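Local coordinates for protein metallo-carboxypeptidase (PDB 4A39) that is a zinc-dependent M14-family carboxypeptidase of the cytosolic type, probably removing residues from the C-terminal ends of peptides or proteins, at residues R133-A138 / D157-R162; R146-T151 / V254-Q259; E57-A60 / E64-F67. All coordinates share one frame; numbering follows the deposited sequence.

Interaction 1: R133-A138 / D157-R162; sequences RLVERA and DIELLR
With its CG2 anti to the carbonyl carbon and its CG1 anti to the backbone N (chi1 171°), Val135 presents both methyls to strand 157-162, where Glu159 comes to meet them. The glutamate leaves its backbone with CG beside N and then bends at chi2 (98°), and the carboxylate comes up against the valine methyls, the two side chains crossing at a slant. Its OE2 lies 3.8 Å from Val135 CG2 and 4.1 Å from Val135 CG1, while the carboxylate carbon CD is 4.0 Å from CG2; one oxygen thus rests across the fork of the valine without any polar bond to it. The other oxygen, OE1, is hydrogen-bonded to His131, one turn earlier on the same helix, and this bond ties down the acid end. Here helix 128-138 packs on one face of the mixed sheet of the zinc carboxypeptidase domain, an alpha/beta fold, through alternate residues of the strand next to the sheet's edge. Ile158 and Leu160 point to the other face, toward helix 252-264. Further along, Leu161 reaches out with one branch only, and its CD1 meets Ala138 CB at 3.8 Å. The CA atoms keep about the same spacing at both points, Val135 to Glu159 8.2 Å and Ala138 to Leu161 8.3 Å. Ala138 also touches Ile194 of helix 185-196 and Val144 of the edge strand.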
loop_
_atom_site.group_PDB
_atom_site.type_symbol
_atom_site.label_atom_id
_atom_site.label_comp_id
_atom_site.label_asym_id
_atom_site.label_seq_id
_atom_site.Cartn_x
_atom_site.Cartn_y
_atom_site.Cartn_z
ATOM N N ARG A 133 15.892 6.115 -0.393
ATOM C CA ARG A 133 15.920 7.448 -0.978
ATOM C C ARG A 133 14.801 8.323 -0.415
ATOM O O ARG A 133 14.994 9.519 -0.188
ATOM C CB ARG A 133 15.806 7.368 -2.502
ATOM C CG ARG A 133 17.035 6.766 -3.176
ATOM C CD ARG A 133 17.067 7.066 -4.673
ATOM N NE ARG A 133 15.996 6.408 -5.416
ATOM C CZ ARG A 133 15.961 5.108 -5.693
ATOM N NH1 ARG A 133 16.943 4.309 -5.289
ATOM N NH2 ARG A 133 14.949 4.605 -6.386
ATOM N N LEU A 134 13.634 7.726 -0.190
ATOM C CA LEU A 134 12.504 8.468 0.361
ATOM C C LEU A 134 12.826 8.948 1.770
ATOM O O LEU A 134 12.521 10.083 2.134
ATOM C CB LEU A 134 11.245 7.593 0.403
ATOM C CG LEU A 134 10.029 8.245 1.078
ATOM C CD1 LEU A 134 9.630 9.507 0.323
ATOM C CD2 LEU A 134 8.868 7.262 1.109
ATOM N N VAL A 135 13.434 8.075 2.566
ATOM C CA VAL A 135 13.789 8.438 3.931
ATOM C C VAL A 135 14.844 9.542 3.920
ATOM O O VAL A 135 14.728 10.521 4.662
ATOM C CB VAL A 135 14.311 7.215 4.726
ATOM C CG1 VAL A 135 14.887 7.664 6.060
ATOM C CG2 VAL A 135 13.170 6.233 4.969
ATOM N N GLU A 136 15.859 9.390 3.072
ATOM C CA GLU A 136 16.917 10.392 2.964
ATOM C C GLU A 136 16.317 11.740 2.572
ATOM O O GLU A 136 16.695 12.782 3.111
ATOM C CB GLU A 136 17.961 9.962 1.922
ATOM C CG GLU A 136 18.839 11.104 1.400
ATOM C CD GLU A 136 19.896 10.636 0.413
ATOM O OE1 GLU A 136 19.572 9.810 -0.467
ATOM O OE2 GLU A 136 21.049 11.106 0.509
ATOM N N ARG A 137 15.377 11.714 1.634
ATOM C CA ARG A 137 14.727 12.940 1.184
ATOM C C ARG A 137 13.905 13.576 2.302
ATOM O O ARG A 137 13.928 14.792 2.489
ATOM C CB ARG A 137 13.826 12.646 -0.019
ATOM C CG ARG A 137 13.017 13.842 -0.496
ATOM C CD ARG A 137 12.146 13.462 -1.684
ATOM N NE ARG A 137 12.952 13.043 -2.827
ATOM C CZ ARG A 137 13.683 13.867 -3.569
ATOM N NH1 ARG A 137 13.699 15.168 -3.306
ATOM N NH2 ARG A 137 14.390 13.394 -4.586
ATOM N N ALA A 138 13.183 12.748 3.048
ATOM C CA ALA A 138 12.347 13.233 4.141
ATOM C C ALA A 138 13.151 13.941 5.225
ATOM O O ALA A 138 12.761 15.008 5.700
ATOM C CB ALA A 138 11.562 12.073 4.750
ATOM N N ASP A 157 15.290 -1.987 9.055
ATOM C CA ASP A 157 14.737 -0.826 9.751
ATOM C C ASP A 157 13.268 -0.512 9.482
ATOM O O ASP A 157 12.800 -0.612 8.352
ATOM C CB ASP A 157 15.532 0.441 9.409
ATOM C CG ASP A 157 16.879 0.504 10.100
ATOM O OD1 ASP A 157 17.007 -0.065 11.199
ATOM O OD2 ASP A 157 17.798 1.151 9.553
ATOM N N ILE A 158 12.564 -0.113 10.540
ATOM C CA ILE A 158 11.166 0.309 10.450
ATOM C C ILE A 158 11.204 1.753 10.964
ATOM O O ILE A 158 10.996 2.000 12.151
ATOM C CB ILE A 158 10.229 -0.501 11.381
ATOM C CG1 ILE A 158 10.406 -2.003 11.157
ATOM C CG2 ILE A 158 8.784 -0.091 11.131
ATOM C CD1 ILE A 158 9.968 -2.470 9.805
ATOM N N GLU A 159 11.483 2.704 10.081
ATOM C CA GLU A 159 11.566 4.101 10.497
ATOM C C GLU A 159 10.234 4.757 10.827
ATOM O O GLU A 159 9.248 4.571 10.119
ATOM C CB GLU A 159 12.259 4.947 9.424
ATOM C CG GLU A 159 13.685 4.523 9.120
ATOM C CD GLU A 159 13.782 3.642 7.894
ATOM O OE1 GLU A 159 12.816 2.896 7.621
ATOM O OE2 GLU A 159 14.829 3.689 7.211
ATOM N N LEU A 160 10.225 5.523 11.916
ATOM C CA LEU A 160 9.054 6.286 12.330
ATOM C C LEU A 160 9.499 7.738 12.208
ATOM O O LEU A 160 10.360 8.198 12.965
ATOM C CB LEU A 160 8.670 5.985 13.784
ATOM C CG LEU A 160 7.625 6.917 14.416
ATOM C CD1 LEU A 160 6.382 6.987 13.538
ATOM C CD2 LEU A 160 7.275 6.420 15.812
ATOM N N LEU A 161 8.931 8.451 11.244
ATOM C CA LEU A 161 9.288 9.847 11.020
ATOM C C LEU A 161 8.268 10.770 11.660
ATOM O O LEU A 161 7.085 10.446 11.710
ATOM C CB LEU A 161 9.348 10.147 9.519
ATOM C CG LEU A 161 10.182 9.201 8.651
ATOM C CD1 LEU A 161 10.012 9.575 7.186
ATOM C CD2 LEU A 161 11.647 9.268 9.069
ATOM N N ARG A 162 8.728 11.912 12.169
ATOM C CA ARG A 162 7.813 12.878 12.763
ATOM C C ARG A 162 8.013 14.236 12.122
ATOM O O ARG A 162 9.143 14.717 11.988
ATOM C CB ARG A 162 8.001 13.000 14.286
ATOM C CG ARG A 162 7.099 14.090 14.892
ATOM C CD ARG A 162 6.927 13.971 16.399
ATOM N NE ARG A 162 8.140 14.306 17.136
ATOM C CZ ARG A 162 8.225 14.298 18.462
ATOM N NH1 ARG A 162 7.166 13.969 19.192
ATOM N NH2 ARG A 162 9.365 14.621 19.059
#

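Interaction 2: R146-T151 / V254-Q259; sequences RLAVGT and VWFVQQ
Strand 146-151 and helix 254-259 run nearly antiparallel, their axes at 154° and 8.1 Å apart at closest approach, and the CA atoms of Gly150 and Phe256 come within 5.6 Å. This is a helix packed on one face of the mixed sheet, at its edge strand, in the alpha/beta zinc carboxypeptidase domain, and a single aromatic side chain makes the contact. Phe256 has CG anti to its backbone N (chi1 164°), which carries the ring off the helix and lays it flat against the strand backbone. Gly150 CA sits 3.5 Å from the ring centroid and only 9° off the ring normal, a CH-pi contact over the face. With no side chain on Gly150, the ring rests directly on the main chain. The same face also receives Gly150 N, which lies toward the rim; its own bond is made within the sheet, to Ile158 of the neighbouring strand. Ala148 touches differently: its methyl comes to the ring edge, in plane with it, 3.8 Å from both CE1 and CZ. Leu147 and Ala148 both face Leu160 of strand 157-163, a classic beta bulge in the edge strand. Ile158 and Leu160 also pack on Phe256, so the ring packs on both the edge strand and its neighbour. The carbonyl carbon of Val149 approaches the ring obliquely, lying 3.6 Å from Phe256 CE1, while Gly150 N is 3.4 Å from Phe256 CZ.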
loop_
_atom_site.group_PDB
_atom_site.type_symbol
_atom_site.label_atom_id
_atom_site.label_comp_id
_atom_site.label_asym_id
_atom_site.label_seq_id
_atom_site.Cartn_x
_atom_site.Cartn_y
_atom_site.Cartn_z
ATOM N N ARG A 146 13.792 11.591 12.351
ATOM C CA ARG A 146 13.492 10.188 12.595
ATOM C C ARG A 146 13.268 10.084 14.097
ATOM O O ARG A 146 14.220 10.097 14.884
ATOM C CB ARG A 146 14.649 9.276 12.175
ATOM C CG ARG A 146 14.246 7.810 12.132
ATOM C CD ARG A 146 15.412 6.893 11.812
ATOM N NE ARG A 146 16.347 6.794 12.929
ATOM C CZ ARG A 146 17.372 5.948 12.973
ATOM N NH1 ARG A 146 17.602 5.123 11.960
ATOM N NH2 ARG A 146 18.161 5.919 14.041
ATOM N N LEU A 147 12.003 9.997 14.492
ATOM C CA LEU A 147 11.630 9.919 15.900
ATOM C C LEU A 147 12.079 8.633 16.572
ATOM O O LEU A 147 12.615 8.651 17.680
ATOM C CB LEU A 147 10.112 10.056 16.048
ATOM C CG LEU A 147 9.596 10.034 17.488
ATOM C CD1 LEU A 147 10.219 11.183 18.270
ATOM C CD2 LEU A 147 8.081 10.142 17.499
ATOM N N ALA A 148 11.853 7.515 15.897
ATOM C CA ALA A 148 12.218 6.210 16.427
ATOM C C ALA A 148 12.471 5.243 15.281
ATOM O O ALA A 148 12.189 5.551 14.127
ATOM C CB ALA A 148 11.097 5.682 17.310
ATOM N N VAL A 149 13.002 4.069 15.604
ATOM C CA VAL A 149 13.270 3.065 14.587
ATOM C C VAL A 149 13.046 1.667 15.159
ATOM O O VAL A 149 13.561 1.330 16.231
ATOM C CB VAL A 149 14.722 3.195 14.032
ATOM C CG1 VAL A 149 15.742 2.922 15.128
ATOM C CG2 VAL A 149 14.916 2.257 12.859
ATOM N N GLY A 150 12.248 0.869 14.456
ATOM C CA GLY A 150 11.971 -0.491 14.887
ATOM C C GLY A 150 12.825 -1.475 14.106
ATOM O O GLY A 150 13.518 -1.091 13.161
ATOM N N THR A 151 12.773 -2.747 14.487
ATOM C CA THR A 151 13.565 -3.767 13.815
ATOM C C THR A 151 12.696 -4.949 13.403
ATOM O O THR A 151 12.010 -5.552 14.228
ATOM C CB THR A 151 14.698 -4.258 14.733
ATOM O OG1 THR A 151 15.511 -3.141 15.115
ATOM C CG2 THR A 151 15.562 -5.283 14.022
ATOM N N VAL A 254 4.732 -4.521 14.345
ATOM C CA VAL A 254 3.534 -3.976 14.975
ATOM C C VAL A 254 3.795 -3.635 16.442
ATOM O O VAL A 254 3.299 -2.627 16.952
ATOM C CB VAL A 254 2.360 -4.978 14.856
ATOM C CG1 VAL A 254 1.191 -4.538 15.730
ATOM C CG2 VAL A 254 1.915 -5.059 13.396
ATOM N N TRP A 255 4.581 -4.469 17.113
ATOM C CA TRP A 255 4.922 -4.242 18.516
ATOM C C TRP A 255 5.583 -2.871 18.667
ATOM O O TRP A 255 5.303 -2.124 19.612
ATOM C CB TRP A 255 5.867 -5.348 19.002
ATOM C CG TRP A 255 6.319 -5.187 20.420
ATOM C CD1 TRP A 255 7.382 -4.454 20.867
ATOM C CD2 TRP A 255 5.701 -5.748 21.581
ATOM N NE1 TRP A 255 7.463 -4.524 22.237
ATOM C CE2 TRP A 255 6.443 -5.313 22.702
ATOM C CE3 TRP A 255 4.592 -6.578 21.784
ATOM C CZ2 TRP A 255 6.109 -5.679 24.010
ATOM C CZ3 TRP A 255 4.260 -6.944 23.086
ATOM C CH2 TRP A 255 5.016 -6.493 24.181
ATOM N N PHE A 256 6.458 -2.552 17.721
ATOM C CA PHE A 256 7.175 -1.282 17.695
ATOM C C PHE A 256 6.220 -0.098 17.620
ATOM O O PHE A 256 6.276 0.813 18.447
ATOM C CB PHE A 256 8.122 -1.251 16.488
ATOM C CG PHE A 256 8.633 0.123 16.141
ATOM C CD1 PHE A 256 9.382 0.859 17.055
ATOM C CD2 PHE A 256 8.377 0.675 14.889
ATOM C CE1 PHE A 256 9.870 2.128 16.724
ATOM C CE2 PHE A 256 8.859 1.937 14.552
ATOM C CZ PHE A 256 9.608 2.665 15.472
ATOM N N VAL A 257 5.341 -0.108 16.626
ATOM C CA VAL A 257 4.404 0.996 16.455
ATOM C C VAL A 257 3.492 1.194 17.657
ATOM O O VAL A 257 3.272 2.329 18.082
ATOM C CB VAL A 257 3.554 0.814 15.180
ATOM C CG1 VAL A 257 2.555 1.957 15.045
ATOM C CG2 VAL A 257 4.471 0.774 13.965
ATOM N N GLN A 258 2.969 0.106 18.214
ATOM C CA GLN A 258 2.091 0.225 19.374
ATOM C C GLN A 258 2.799 0.850 20.575
ATOM O O GLN A 258 2.186 1.596 21.337
ATOM C CB GLN A 258 1.504 -1.139 19.753
ATOM C CG GLN A 258 0.356 -1.567 18.839
ATOM C CD GLN A 258 -0.426 -2.758 19.368
ATOM O OE1 GLN A 258 -0.549 -2.948 20.580
ATOM N NE2 GLN A 258 -0.985 -3.551 18.458
ATOM N N GLN A 259 4.083 0.559 20.746
ATOM C CA GLN A 259 4.823 1.135 21.867
ATOM C C GLN A 259 4.972 2.642 21.692
ATOM O O GLN A 259 4.848 3.410 22.652
ATOM C CB GLN A 259 6.205 0.485 21.989
ATOM C CG GLN A 259 6.167 -0.964 22.453
ATOM C CD GLN A 259 5.605 -1.115 23.861
ATOM O OE1 GLN A 259 5.412 -2.228 24.346
ATOM N NE2 GLN A 259 5.346 0.009 24.523
#

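Interaction 3: E57-A60 / E64-F67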
loop_
_atom_site.group_PDB
_atom_site.type_symbol
_atom_site.label_atom_id
_atom_site.label_comp_id
_atom_site.label_asym_id
_atom_site.label_seq_id
_atom_site.Cartn_x
_atom_site.Cartn_y
_atom_site.Cartn_z
ATOM N N GLU A 57 14.524 -11.478 -20.418
ATOM C CA GLU A 57 15.638 -10.965 -21.204
ATOM C C GLU A 57 15.857 -11.858 -22.418
ATOM O O GLU A 57 15.442 -13.017 -22.425
ATOM C CB GLU A 57 16.912 -10.907 -20.346
ATOM C CG GLU A 57 16.744 -10.102 -19.067
ATOM C CD GLU A 57 17.951 -10.169 -18.140
ATOM O OE1 GLU A 57 18.733 -11.141 -18.220
ATOM O OE2 GLU A 57 18.099 -9.245 -17.309
ATOM N N GLY A 58 16.488 -11.306 -23.448
ATOM C CA GLY A 58 16.762 -12.064 -24.658
ATOM C C GLY A 58 15.561 -12.344 -25.551
ATOM O O GLY A 58 15.555 -13.325 -26.294
ATOM N N MET A 59 14.543 -11.490 -25.495
ATOM C CA MET A 59 13.358 -11.695 -26.323
ATOM C C MET A 59 13.627 -11.318 -27.775
ATOM O O MET A 59 14.332 -10.345 -28.056
ATOM C CB MET A 59 12.181 -10.870 -25.796
ATOM C CG MET A 59 11.784 -11.179 -24.365
ATOM S SD MET A 59 10.312 -10.262 -23.875
ATOM C CE MET A 59 10.982 -8.627 -23.718
ATOM N N ALA A 60 13.060 -12.092 -28.694
ATOM C CA ALA A 60 13.238 -11.838 -30.120
ATOM C C ALA A 60 12.358 -10.674 -30.563
ATOM O O ALA A 60 11.296 -10.436 -29.991
ATOM C CB ALA A 60 12.898 -13.092 -30.919
ATOM N N GLU A 64 5.321 -11.975 -30.911
ATOM C CA GLU A 64 4.289 -11.933 -29.888
ATOM C C GLU A 64 4.636 -12.915 -28.777
ATOM O O GLU A 64 4.920 -14.082 -29.038
ATOM C CB GLU A 64 2.925 -12.298 -30.478
ATOM C CG GLU A 64 1.831 -12.475 -29.434
ATOM C CD GLU A 64 0.477 -12.780 -30.046
ATOM O OE1 GLU A 64 0.376 -13.746 -30.834
ATOM O OE2 GLU A 64 -0.489 -12.051 -29.734
ATOM N N HIS A 65 4.627 -12.430 -27.540
ATOM C CA HIS A 65 4.913 -13.281 -26.389
ATOM C C HIS A 65 3.634 -13.430 -25.584
ATOM O O HIS A 65 2.967 -12.443 -25.270
ATOM C CB HIS A 65 6.016 -12.674 -25.521
ATOM C CG HIS A 65 7.351 -12.646 -26.192
ATOM N ND1 HIS A 65 8.439 -13.357 -25.729
ATOM C CD2 HIS A 65 7.761 -12.028 -27.325
ATOM C CE1 HIS A 65 9.458 -13.182 -26.552
ATOM N NE2 HIS A 65 9.073 -12.380 -27.528
ATOM N N CYS A 66 3.291 -14.674 -25.269
ATOM C CA CYS A 66 2.079 -14.972 -24.521
ATOM C C CYS A 66 2.434 -15.647 -23.209
ATOM O O CYS A 66 2.994 -16.745 -23.193
ATOM C CB CYS A 66 1.182 -15.874 -25.361
ATOM S SG CYS A 66 0.870 -15.141 -26.969
ATOM N N PHE A 67 2.093 -14.979 -22.112
ATOM C CA PHE A 67 2.389 -15.468 -20.770
ATOM C C PHE A 67 1.171 -16.029 -20.051
ATOM O O PHE A 67 0.045 -15.580 -20.275
ATOM C CB PHE A 67 2.954 -14.325 -19.919
ATOM C CG PHE A 67 4.218 -13.722 -20.460
ATOM C CD1 PHE A 67 4.170 -12.748 -21.457
ATOM C CD2 PHE A 67 5.458 -14.119 -19.965
ATOM C CE1 PHE A 67 5.339 -12.174 -21.951
ATOM C CE2 PHE A 67 6.637 -13.550 -20.453
ATOM C CZ PHE A 67 6.578 -12.573 -21.449
#
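A sulfur-aromatic contact between Met59 and His65 closes the short connection from strand 53-57 to strand 65-69 in the beta-sheet domain that forms the N-terminal part of this cytosolic carboxypeptidase. The two strands are not neighbours in the sheet, and no hydrogen bond joins the segments, so side chains span the gap between the CA atoms of Met59 and His65, 8.6 Å apart. Met59 has CG anti to the carbonyl carbon, then extends before turning at chi3 (-73°). Its chain crosses the imidazole at a slant: CB is 3.7 Å from His65 CE1, CG follows at 3.8 Å from the same carbon, and SD stands over one face, 4.2 Å from the ring centroid and 17° off the normal. The sulfur is displaced toward the rim, on the side of CE1 and ND1. Around this pair, Pro113 touches both side chains, while Pro33, Ile36 and Met14 add further contacts to the histidine. A backbone hydrogen bond between Met59 and Ser116 holds the loop, and one between His65 and Leu111 ties the strand to the sheet. The imidazole is buried here; His65 ND1 has no polar partner in the model, and Met59 SD, 4.1 Å away, is its neighbour across the contact. At the other ring nitrogen, the carbonyl oxygen of Ala60 lies at the ring edge, near its plane, but 3.8 Å from His65 NE2.

How the interactions relate
Interactions 1 and 2 illustrate how a sheet can be clad on both faces: their centres are 12 Å apart and they meet through neighbouring strands 144-151 and 157-163. Ile158 O lies 2.9 Å from Gly150 N and Leu160 N lies 3.0 Å from Ala148 O, both probable hydrogen bonds. Because side chains alternate along the strand, Glu159 and Leu161 face helix 128-138 while Ile158 and Leu160 face helix 252-264. Interaction 3 belongs to the separate N-terminal sheet, its centre about 38 Å from that of interaction 1 and 44 Å from that of interaction 2. All three lie away from the zinc ion, held by His180, Glu183 and His273, and from the bound inhibitor.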